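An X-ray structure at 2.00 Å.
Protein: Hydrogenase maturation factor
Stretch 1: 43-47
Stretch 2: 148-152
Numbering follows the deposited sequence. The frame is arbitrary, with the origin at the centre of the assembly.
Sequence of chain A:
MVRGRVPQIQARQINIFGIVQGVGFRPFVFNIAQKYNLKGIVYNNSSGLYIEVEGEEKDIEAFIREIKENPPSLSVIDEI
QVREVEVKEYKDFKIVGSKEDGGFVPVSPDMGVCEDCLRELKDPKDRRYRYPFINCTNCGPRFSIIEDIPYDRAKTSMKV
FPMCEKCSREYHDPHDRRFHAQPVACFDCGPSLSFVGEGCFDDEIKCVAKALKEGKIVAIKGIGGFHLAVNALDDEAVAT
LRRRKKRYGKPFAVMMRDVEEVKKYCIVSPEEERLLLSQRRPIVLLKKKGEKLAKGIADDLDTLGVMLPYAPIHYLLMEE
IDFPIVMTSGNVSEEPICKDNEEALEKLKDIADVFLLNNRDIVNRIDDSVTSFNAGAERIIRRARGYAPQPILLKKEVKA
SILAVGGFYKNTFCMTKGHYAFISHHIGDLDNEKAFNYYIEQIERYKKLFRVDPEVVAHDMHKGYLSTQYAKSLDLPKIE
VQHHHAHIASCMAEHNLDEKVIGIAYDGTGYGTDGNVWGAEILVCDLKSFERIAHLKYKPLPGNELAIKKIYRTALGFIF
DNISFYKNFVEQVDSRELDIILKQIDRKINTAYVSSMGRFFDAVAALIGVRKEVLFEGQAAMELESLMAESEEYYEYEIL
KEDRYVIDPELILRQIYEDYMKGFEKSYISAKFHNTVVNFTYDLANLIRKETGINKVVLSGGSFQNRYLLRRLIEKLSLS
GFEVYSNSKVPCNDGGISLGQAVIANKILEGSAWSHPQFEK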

ATOM      1  N   TYR A  43      -2.608   2.697 -32.608  1.00 25.51           N
ATOM      2  CA  TYR A  43      -3.031   1.440 -32.017  1.00 25.73           C
ATOM      3  C   TYR A  43      -2.241   1.135 -30.751  1.00 25.54           C
ATOM      4  O   TYR A  43      -1.122   1.622 -30.572  1.00 24.96           O
ATOM      5  CB  TYR A  43      -2.931   0.267 -33.018  1.00 26.61           C
ATOM      6  CG  TYR A  43      -1.543  -0.025 -33.578  1.00 28.37           C
ATOM      7  CD1 TYR A  43      -1.140   0.506 -34.804  1.00 29.86           C
ATOM      8  CD2 TYR A  43      -0.654  -0.858 -32.898  1.00 29.43           C
ATOM      9  CE1 TYR A  43       0.131   0.217 -35.338  1.00 31.86           C
ATOM     10  CE2 TYR A  43       0.627  -1.139 -33.411  1.00 31.31           C
ATOM     11  CZ  TYR A  43       1.000  -0.596 -34.634  1.00 30.80           C
ATOM     12  OH  TYR A  43       2.236  -0.865 -35.140  1.00 33.19           O
ATOM     13  N   ASN A  44      -2.845   0.331 -29.885  1.00 25.17           N
ATOM     14  CA  ASN A  44      -2.169  -0.217 -28.726  1.00 25.54           C
ATOM     15  C   ASN A  44      -1.295  -1.370 -29.156  1.00 26.40           C
ATOM     16  O   ASN A  44      -1.743  -2.251 -29.892  1.00 27.11           O
ATOM     17  CB  ASN A  44      -3.195  -0.730 -27.711  1.00 24.96           C
ATOM     18  CG  ASN A  44      -3.760   0.373 -26.843  1.00 25.49           C
ATOM     19  OD1 ASN A  44      -4.549   0.113 -25.938  1.00 25.87           O
ATOM     20  ND2 ASN A  44      -3.356   1.623 -27.119  1.00 24.09           N
ATOM     21  N   ASN A  45      -0.039  -1.376 -28.728  1.00 26.85           N
ATOM     22  CA  ASN A  45       0.796  -2.544 -29.000  1.00 28.09           C
ATOM     23  C   ASN A  45       1.263  -3.121 -27.673  1.00 28.25           C
ATOM     24  O   ASN A  45       0.809  -2.669 -26.634  1.00 26.42           O
ATOM     25  CB  ASN A  45       1.926  -2.246 -30.002  1.00 29.68           C
ATOM     26  CG  ASN A  45       2.980  -1.299 -29.460  1.00 30.36           C
ATOM     27  OD1 ASN A  45       2.992  -0.959 -28.274  1.00 29.40           O
ATOM     28  ND2 ASN A  45       3.893  -0.885 -30.331  1.00 31.08           N
ATOM     29  N   SER A  46       2.131  -4.126 -27.684  1.00 29.21           N
ATOM     30  CA  SER A  46       2.454  -4.765 -26.429  1.00 30.03           C
ATOM     31  C   SER A  46       3.416  -3.939 -25.557  1.00 30.03           C
ATOM     32  O   SER A  46       3.654  -4.295 -24.420  1.00 30.44           O
ATOM     33  CB  SER A  46       2.901  -6.225 -26.615  1.00 31.46           C
ATOM     34  OG  SER A  46       3.917  -6.348 -27.597  1.00 31.90           O
ATOM     35  N   SER A  47       3.924  -2.826 -26.074  1.00 29.87           N
ATOM     36  CA  SER A  47       4.882  -2.031 -25.321  1.00 31.53           C
ATOM     37  C   SER A  47       4.352  -0.646 -24.958  1.00 30.01           C
ATOM     38  O   SER A  47       5.007   0.112 -24.228  1.00 30.98           O
ATOM     39  CB  SER A  47       6.257  -1.988 -26.030  1.00 33.03           C
ATOM     40  OG  SER A  47       6.194  -1.127 -27.145  1.00 38.17           O
ATOM     41  N   ASP A 148      -5.017  -9.562 -19.697  1.00 28.99           N
ATOM     42  CA  ASP A 148      -3.883  -9.606 -20.608  1.00 29.81           C
ATOM     43  C   ASP A 148      -3.813  -8.256 -21.299  1.00 29.29           C
ATOM     44  O   ASP A 148      -4.774  -7.478 -21.249  1.00 28.48           O
ATOM     45  CB  ASP A 148      -4.106 -10.710 -21.657  1.00 31.30           C
ATOM     46  CG  ASP A 148      -2.810 -11.176 -22.342  1.00 34.96           C
ATOM     47  OD1 ASP A 148      -1.695 -10.789 -21.928  1.00 36.49           O
ATOM     48  OD2 ASP A 148      -2.918 -11.945 -23.319  1.00 40.46           O
ATOM     49  N   ILE A 149      -2.676  -7.990 -21.943  1.00 29.51           N
ATOM     50  CA  ILE A 149      -2.469  -6.775 -22.730  1.00 29.51           C
ATOM     51  C   ILE A 149      -2.140  -7.233 -24.141  1.00 29.89           C
ATOM     52  O   ILE A 149      -1.878  -8.420 -24.327  1.00 30.49           O
ATOM     53  CB  ILE A 149      -1.343  -5.878 -22.131  1.00 29.81           C
ATOM     54  CG1 ILE A 149       0.010  -6.621 -22.038  1.00 30.67           C
ATOM     55  CG2 ILE A 149      -1.763  -5.372 -20.774  1.00 30.27           C
ATOM     56  CD1 ILE A 149       0.803  -6.676 -23.353  1.00 33.62           C
ATOM     57  N   PRO A 150      -2.177  -6.324 -25.150  1.00 29.46           N
ATOM     58  CA  PRO A 150      -2.550  -4.913 -25.138  1.00 28.36           C
ATOM     59  C   PRO A 150      -3.985  -4.737 -24.660  1.00 27.90           C
ATOM     60  O   PRO A 150      -4.858  -5.554 -25.000  1.00 27.85           O
ATOM     61  CB  PRO A 150      -2.441  -4.498 -26.607  1.00 29.15           C
ATOM     62  CG  PRO A 150      -1.531  -5.456 -27.229  1.00 30.73           C
ATOM     63  CD  PRO A 150      -1.720  -6.757 -26.482  1.00 30.30           C
ATOM     64  N   TYR A 151      -4.211  -3.693 -23.870  1.00 26.52           N
ATOM     65  CA  TYR A 151      -5.537  -3.415 -23.314  1.00 26.50           C
ATOM     66  C   TYR A 151      -6.568  -3.244 -24.436  1.00 26.58           C
ATOM     67  O   TYR A 151      -6.359  -2.478 -25.372  1.00 26.66           O
ATOM     68  CB  TYR A 151      -5.487  -2.173 -22.425  1.00 25.55           C
ATOM     69  CG  TYR A 151      -6.830  -1.691 -21.911  1.00 26.11           C
ATOM     70  CD1 TYR A 151      -7.510  -0.658 -22.554  1.00 28.50           C
ATOM     71  CD2 TYR A 151      -7.410  -2.260 -20.777  1.00 26.26           C
ATOM     72  CE1 TYR A 151      -8.746  -0.198 -22.082  1.00 27.95           C
ATOM     73  CE2 TYR A 151      -8.640  -1.803 -20.282  1.00 27.03           C
ATOM     74  CZ  TYR A 151      -9.293  -0.771 -20.940  1.00 28.27           C
ATOM     75  OH  TYR A 151     -10.496  -0.304 -20.469  1.00 29.96           O
ATOM     76  N   ASP A 152      -7.651  -4.015 -24.343  1.00 26.38           N
ATOM     77  CA  ASP A 152      -8.809  -3.914 -25.216  1.00 25.99           C
ATOM     78  C   ASP A 152      -9.948  -4.598 -24.472  1.00 25.46           C
ATOM     79  O   ASP A 152      -9.700  -5.437 -23.626  1.00 24.40           O
ATOM     80  CB  ASP A 152      -8.573  -4.667 -26.533  1.00 27.58           C
ATOM     81  CG  ASP A 152      -7.917  -3.804 -27.592  1.00 29.52           C
ATOM     82  OD1 ASP A 152      -8.352  -2.648 -27.797  1.00 28.95           O
ATOM     83  OD2 ASP A 152      -6.965  -4.291 -28.224  1.00 33.41           O
TER

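The contact between these two stretches is small, burying 223 Å² in all, and rests chiefly on van der Waals packing. Pro150 lies at its centre, with its CA-to-CB bond directed toward the first stretch. Its CB sits 4.0 Å from CB of Asn44, and its CG comes within 3.7 Å of the backbone C of Asn45 and 3.9 Å of N of Ser46. A compact, rigid ring suits this place, since it can lie against the backbone without a flexible chain having to be ordered. The peptide bond before Pro150 is cis, a form that proline tolerates better than other residues. Beside it, Ile149 extends its CD1 to 3.9 Å from both O and CB of Ser46, where its branched aliphatic chain packs against the serine's CB and carbonyl oxygen.

Polar matching across the contact is sparse, with no clear hydrogen bond. Asn44 OD1 lies 3.2 Å from O of Tyr151, but the side-chain amide is probably turned over in the model, so the nature of this approach remains open.

Within the first stretch, Asn45 turns its CA-to-CB bond away from the second. Its OD1 accepts a hydrogen bond from N of Ser47 at 3.0 Å and a weak one from Ser47 OG at 3.4 Å, a local use of the amide oxygen that ties the chain together just where it passes Pro150.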